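Local coordinates for protein Plm1 (Streptomyces sp. HK803, PDB 4HXY) that probably reduces, with NADPH, the beta-keto group of a polyketide intermediate in phoslactomycin biosynthesis, as the ketoreductase domain of the synthase's first module, at residues 70-81 with 119-127. Numbering follows the deposited sequence.
Sequences LLAALHEVAGHP and LELPDRWGG
The indole of Trp-125 meets helix 67-77 with the far end of its six-membered ring: CH2 lies 3.9 Å from both CD1 and CD2 of Leu-70, which reaches it from the opposite direction, and CZ3 lies 4.1 Å from CD2 of Leu-74, which crosses it at about a right angle. Both CD2 methyls sit obliquely to the ring; one face of it carries the backbone N of Gly-127, offset toward the rim. CG of Trp-125 stands anti to the backbone N (chi1 -175°), which carries the far end of the ring to the leucines; Ala-117 of helix 105-120 and Val-85 and Cys-87 of strand 85-90 pack on it too. Leu-121 adds its CD1 to the same CD2 of Leu-74.

Beyond this apolar patch, toward the C-terminal end of the helix, Arg-124 bends at chi3 (67°) and brings its guanidinium to the turn. At the guanidinium edge, NH1 donates to Val-77 O over 2.9 Å, from above the carbonyl plane, while His-80 N binds that oxygen from the opposite face, closing the type II turn. NH2 lies 2.8 Å from His-80 O and also hydrogen-bonds Thr-82 OG1. An arginine thus clasps the turn leading from helix 67-77 toward strand 85-90, which pairs in parallel with strand 125-131, consistent with the truncated Rossmann-like structural subdomain of a modular polyketide synthase ketoreductase.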
ATOM      1  N   LEU A  70      -2.747   9.022 -12.376  1.00  7.07           N
ATOM      2  CA  LEU A  70      -3.819   8.119 -12.785  1.00  6.36           C
ATOM      3  C   LEU A  70      -5.178   8.722 -12.419  1.00  6.28           C
ATOM      4  O   LEU A  70      -6.144   8.605 -13.170  1.00  6.43           O
ATOM      5  CB  LEU A  70      -3.630   6.731 -12.142  1.00  6.48           C
ATOM      6  CG  LEU A  70      -4.737   5.699 -12.426  1.00  6.72           C
ATOM      7  CD1 LEU A  70      -4.956   5.500 -13.918  1.00  6.78           C
ATOM      8  CD2 LEU A  70      -4.372   4.365 -11.759  1.00  7.29           C
ATOM      9  N   LEU A  71      -5.263   9.368 -11.261  1.00  5.63           N
ATOM     10  CA  LEU A  71      -6.495  10.035 -10.841  1.00  6.62           C
ATOM     11  C   LEU A  71      -6.907  11.063 -11.899  1.00  6.36           C
ATOM     12  O   LEU A  71      -8.061  11.104 -12.313  1.00  8.14           O
ATOM     13  CB  LEU A  71      -6.324  10.743  -9.493  1.00  6.68           C
ATOM     14  CG  LEU A  71      -7.602  11.391  -8.930  1.00  8.38           C
ATOM     15  CD1 LEU A  71      -8.598  10.347  -8.450  1.00 10.53           C
ATOM     16  CD2 LEU A  71      -7.313  12.354  -7.781  1.00  9.21           C
ATOM     17  N   ALA A  72      -5.952  11.873 -12.335  1.00  7.21           N
ATOM     18  CA  ALA A  72      -6.227  12.876 -13.357  1.00  7.25           C
ATOM     19  C   ALA A  72      -6.727  12.267 -14.673  1.00  8.00           C
ATOM     20  O   ALA A  72      -7.655  12.799 -15.276  1.00  9.32           O
ATOM     21  CB  ALA A  72      -5.006  13.743 -13.622  1.00  8.24           C
ATOM     22  N   ALA A  73      -6.115  11.170 -15.103  1.00  8.21           N
ATOM     23  CA  ALA A  73      -6.536  10.489 -16.326  1.00  8.25           C
ATOM     24  C   ALA A  73      -7.947   9.954 -16.201  1.00  8.49           C
ATOM     25  O   ALA A  73      -8.744  10.047 -17.134  1.00  8.85           O
ATOM     26  CB  ALA A  73      -5.564   9.356 -16.664  1.00  8.19           C
ATOM     27  N   LEU A  74      -8.291   9.387 -15.047  1.00  8.65           N
ATOM     28  CA  LEU A  74      -9.623   8.839 -14.863  1.00  8.36           C
ATOM     29  C   LEU A  74     -10.657   9.961 -14.867  1.00  9.83           C
ATOM     30  O   LEU A  74     -11.762   9.765 -15.343  1.00 10.89           O
ATOM     31  CB  LEU A  74      -9.702   8.010 -13.555  1.00  8.66           C
ATOM     32  CG  LEU A  74      -8.923   6.700 -13.645  1.00  8.08           C
ATOM     33  CD1 LEU A  74      -8.730   6.054 -12.263  1.00  8.80           C
ATOM     34  CD2 LEU A  74      -9.597   5.701 -14.650  1.00 10.34           C
ATOM     35  N   HIS A  75     -10.305  11.133 -14.344  1.00 10.02           N
ATOM     36  CA  HIS A  75     -11.210  12.279 -14.419  1.00 11.69           C
ATOM     37  C   HIS A  75     -11.401  12.754 -15.861  1.00 13.05           C
ATOM     38  O   HIS A  75     -12.482  13.252 -16.212  1.00 13.21           O
ATOM     39  CB  HIS A  75     -10.713  13.443 -13.559  1.00 11.57           C
ATOM     40  CG  HIS A  75     -10.774  13.175 -12.091  1.00 13.28           C
ATOM     41  ND1 HIS A  75     -11.624  12.246 -11.528  1.00 17.12           N
ATOM     42  CD2 HIS A  75     -10.070  13.708 -11.065  1.00 13.69           C
ATOM     43  CE1 HIS A  75     -11.436  12.219 -10.220  1.00 12.94           C
ATOM     44  NE2 HIS A  75     -10.509  13.103  -9.913  1.00 16.74           N
ATOM     45  N   GLU A  76     -10.366  12.631 -16.681  1.00 14.33           N
ATOM     46  CA  GLU A  76     -10.472  13.033 -18.084  1.00 16.81           C
ATOM     47  C   GLU A  76     -11.452  12.185 -18.859  1.00 17.78           C
ATOM     48  O   GLU A  76     -12.137  12.683 -19.730  1.00 18.22           O
ATOM     49  CB  GLU A  76      -9.143  12.947 -18.816  1.00 17.38           C
ATOM     50  CG  GLU A  76      -8.166  14.000 -18.469  1.00 20.79           C
ATOM     51  CD  GLU A  76      -8.507  15.384 -18.991  1.00 24.15           C
ATOM     52  OE1 GLU A  76      -9.317  15.541 -19.914  1.00 28.03           O
ATOM     53  OE2 GLU A  76      -7.944  16.326 -18.444  1.00 28.31           O
ATOM     54  N   VAL A  77     -11.457  10.891 -18.587  1.00 30.00           N
ATOM     55  CA  VAL A  77     -12.335   9.982 -19.316  1.00 30.00           C
ATOM     56  C   VAL A  77     -13.695   9.746 -18.671  1.00 30.00           C
ATOM     57  O   VAL A  77     -14.507   9.016 -19.201  1.00 30.00           O
ATOM     58  CB  VAL A  77     -11.654   8.637 -19.661  1.00 20.00           C
ATOM     59  CG1 VAL A  77     -10.440   8.880 -20.521  1.00 20.00           C
ATOM     60  CG2 VAL A  77     -11.300   7.865 -18.433  1.00 20.00           C
ATOM     61  N   ALA A  78     -13.918  10.350 -17.516  1.00 23.25           N
ATOM     62  CA  ALA A  78     -15.178  10.170 -16.837  1.00 24.64           C
ATOM     63  C   ALA A  78     -16.296  10.749 -17.659  1.00 25.35           C
ATOM     64  O   ALA A  78     -16.200  11.861 -18.152  1.00 26.66           O
ATOM     65  CB  ALA A  78     -15.125  10.866 -15.501  1.00 24.93           C
ATOM     66  N   GLY A  79     -17.375  10.012 -17.775  1.00 26.19           N
ATOM     67  CA  GLY A  79     -18.529  10.522 -18.472  1.00 26.30           C
ATOM     68  C   GLY A  79     -18.429  10.477 -19.976  1.00 26.05           C
ATOM     69  O   GLY A  79     -19.314  10.966 -20.660  1.00 27.25           O
ATOM     70  N   HIS A  80     -17.363   9.884 -20.490  1.00 25.34           N
ATOM     71  CA  HIS A  80     -17.198   9.730 -21.923  1.00 24.35           C
ATOM     72  C   HIS A  80     -16.968   8.278 -22.251  1.00 23.56           C
ATOM     73  O   HIS A  80     -16.233   7.611 -21.550  1.00 23.44           O
ATOM     74  CB  HIS A  80     -16.027  10.556 -22.431  1.00 24.48           C
ATOM     75  CG  HIS A  80     -16.128  12.006 -22.100  1.00 26.54           C
ATOM     76  ND1 HIS A  80     -17.128  12.812 -22.592  1.00 28.33           N
ATOM     77  CD2 HIS A  80     -15.350  12.798 -21.332  1.00 27.83           C
ATOM     78  CE1 HIS A  80     -16.967  14.037 -22.135  1.00 28.96           C
ATOM     79  NE2 HIS A  80     -15.893  14.057 -21.371  1.00 29.84           N
ATOM     80  N   PRO A  81     -17.598   7.769 -23.303  1.00 21.61           N
ATOM     81  CA  PRO A  81     -17.334   6.394 -23.682  1.00 20.40           C
ATOM     82  C   PRO A  81     -15.917   6.207 -24.212  1.00 18.49           C
ATOM     83  O   PRO A  81     -15.451   6.990 -25.034  1.00 18.29           O
ATOM     84  CB  PRO A  81     -18.371   6.117 -24.793  1.00 20.65           C
ATOM     85  CG  PRO A  81     -19.392   7.115 -24.621  1.00 21.11           C
ATOM     86  CD  PRO A  81     -18.738   8.331 -24.048  1.00 21.98           C
ATOM     87  N   LEU A 119     -12.362  -1.995  -9.243  1.00  6.94           N
ATOM     88  CA  LEU A 119     -13.565  -2.316  -8.464  1.00  7.58           C
ATOM     89  C   LEU A 119     -14.699  -1.283  -8.664  1.00  8.26           C
ATOM     90  O   LEU A 119     -15.883  -1.651  -8.662  1.00  8.74           O
ATOM     91  CB  LEU A 119     -13.254  -2.434  -6.966  1.00  7.48           C
ATOM     92  CG  LEU A 119     -12.210  -3.479  -6.604  1.00  8.05           C
ATOM     93  CD1 LEU A 119     -11.750  -3.311  -5.150  1.00  8.21           C
ATOM     94  CD2 LEU A 119     -12.802  -4.872  -6.844  1.00 10.19           C
ATOM     95  N   GLU A 120     -14.348  -0.014  -8.857  1.00  7.40           N
ATOM     96  CA  GLU A 120     -15.349   1.048  -9.007  1.00  7.81           C
ATOM     97  C   GLU A 120     -15.846   1.211 -10.437  1.00  8.15           C
ATOM     98  O   GLU A 120     -16.972   1.671 -10.635  1.00  7.46           O
ATOM     99  CB  GLU A 120     -14.803   2.404  -8.525  1.00  8.03           C
ATOM    100  CG  GLU A 120     -14.515   2.422  -7.039  1.00  7.66           C
ATOM    101  CD  GLU A 120     -14.135   3.782  -6.506  1.00  8.32           C
ATOM    102  OE1 GLU A 120     -14.113   4.774  -7.284  1.00  8.73           O
ATOM    103  OE2 GLU A 120     -13.863   3.846  -5.283  1.00  8.62           O
ATOM    104  N   LEU A 121     -15.000   0.865 -11.409  1.00  8.23           N
ATOM    105  CA  LEU A 121     -15.270   1.045 -12.830  1.00  9.17           C
ATOM    106  C   LEU A 121     -15.011  -0.286 -13.553  1.00  8.86           C
ATOM    107  O   LEU A 121     -14.195  -0.362 -14.463  1.00  9.28           O
ATOM    108  CB  LEU A 121     -14.384   2.162 -13.392  1.00  9.26           C
ATOM    109  CG  LEU A 121     -14.421   3.473 -12.621  1.00 11.75           C
ATOM    110  CD1 LEU A 121     -13.214   4.363 -13.005  1.00 13.93           C
ATOM    111  CD2 LEU A 121     -15.736   4.194 -12.835  1.00 14.96           C
ATOM    112  N   PRO A 122     -15.718  -1.354 -13.144  1.00  9.39           N
ATOM    113  CA  PRO A 122     -15.297  -2.707 -13.521  1.00 10.95           C
ATOM    114  C   PRO A 122     -15.364  -3.000 -15.016  1.00 12.43           C
ATOM    115  O   PRO A 122     -14.588  -3.844 -15.516  1.00 13.26           O
ATOM    116  CB  PRO A 122     -16.263  -3.607 -12.727  1.00 10.91           C
ATOM    117  CG  PRO A 122     -17.411  -2.718 -12.384  1.00 10.76           C
ATOM    118  CD  PRO A 122     -16.804  -1.391 -12.157  1.00  9.60           C
ATOM    119  N   ASP A 123     -16.280  -2.347 -15.724  1.00 12.41           N
ATOM    120  CA  ASP A 123     -16.410  -2.597 -17.168  1.00 13.51           C
ATOM    121  C   ASP A 123     -15.461  -1.738 -17.992  1.00 13.38           C
ATOM    122  O   ASP A 123     -15.217  -2.041 -19.159  1.00 13.73           O
ATOM    123  CB  ASP A 123     -17.854  -2.350 -17.650  1.00 14.02           C
ATOM    124  CG  ASP A 123     -18.326  -0.934 -17.371  1.00 15.42           C
ATOM    125  OD1 ASP A 123     -18.367  -0.545 -16.188  1.00 17.89           O
ATOM    126  OD2 ASP A 123     -18.606  -0.171 -18.325  1.00 19.79           O
ATOM    127  N   ARG A 124     -14.915  -0.686 -17.384  1.00 13.00           N
ATOM    128  CA  ARG A 124     -14.093   0.304 -18.081  1.00 12.96           C
ATOM    129  C   ARG A 124     -12.601   0.081 -17.871  1.00 11.67           C
ATOM    130  O   ARG A 124     -11.780   0.409 -18.729  1.00 11.92           O
ATOM    131  CB  ARG A 124     -14.454   1.717 -17.603  1.00 14.28           C
ATOM    132  CG  ARG A 124     -15.865   2.154 -18.019  1.00 17.90           C
ATOM    133  CD  ARG A 124     -15.989   3.638 -18.124  1.00 23.54           C
ATOM    134  NE  ARG A 124     -15.193   4.171 -19.233  1.00 25.81           N
ATOM    135  CZ  ARG A 124     -15.043   5.466 -19.509  1.00 26.61           C
ATOM    136  NH1 ARG A 124     -15.632   6.409 -18.767  1.00 27.09           N
ATOM    137  NH2 ARG A 124     -14.298   5.825 -20.538  1.00 26.48           N
ATOM    138  N   TRP A 125     -12.250  -0.466 -16.720  1.00  9.97           N
ATOM    139  CA  TRP A 125     -10.840  -0.613 -16.370  1.00  8.54           C
ATOM    140  C   TRP A 125     -10.220  -1.796 -17.084  1.00  8.58           C
ATOM    141  O   TRP A 125     -10.730  -2.906 -17.024  1.00  9.57           O
ATOM    142  CB  TRP A 125     -10.720  -0.786 -14.868  1.00  8.28           C
ATOM    143  CG  TRP A 125      -9.309  -0.839 -14.374  1.00  6.49           C
ATOM    144  CD1 TRP A 125      -8.671  -1.917 -13.855  1.00  5.33           C
ATOM    145  CD2 TRP A 125      -8.358   0.227 -14.380  1.00  7.08           C
ATOM    146  NE1 TRP A 125      -7.390  -1.584 -13.498  1.00  5.77           N
ATOM    147  CE2 TRP A 125      -7.167  -0.279 -13.835  1.00  6.30           C
ATOM    148  CE3 TRP A 125      -8.409   1.561 -14.761  1.00  8.31           C
ATOM    149  CZ2 TRP A 125      -6.040   0.506 -13.649  1.00  6.39           C
ATOM    150  CZ3 TRP A 125      -7.268   2.327 -14.629  1.00  6.97           C
ATOM    151  CH2 TRP A 125      -6.106   1.796 -14.072  1.00  6.62           C
ATOM    152  N   GLY A 126      -9.119  -1.547 -17.773  1.00  7.77           N
ATOM    153  CA  GLY A 126      -8.351  -2.547 -18.444  1.00  7.99           C
ATOM    154  C   GLY A 126      -7.432  -3.237 -17.462  1.00  8.08           C
ATOM    155  O   GLY A 126      -7.645  -4.404 -17.084  1.00  9.28           O
ATOM    156  N   GLY A 127      -6.434  -2.497 -16.995  1.00  7.36           N
ATOM    157  CA  GLY A 127      -5.486  -3.055 -16.063  1.00  7.02           C
ATOM    158  C   GLY A 127      -4.224  -2.237 -15.880  1.00  6.71           C
ATOM    159  O   GLY A 127      -4.090  -1.117 -16.412  1.00  6.68           O
TER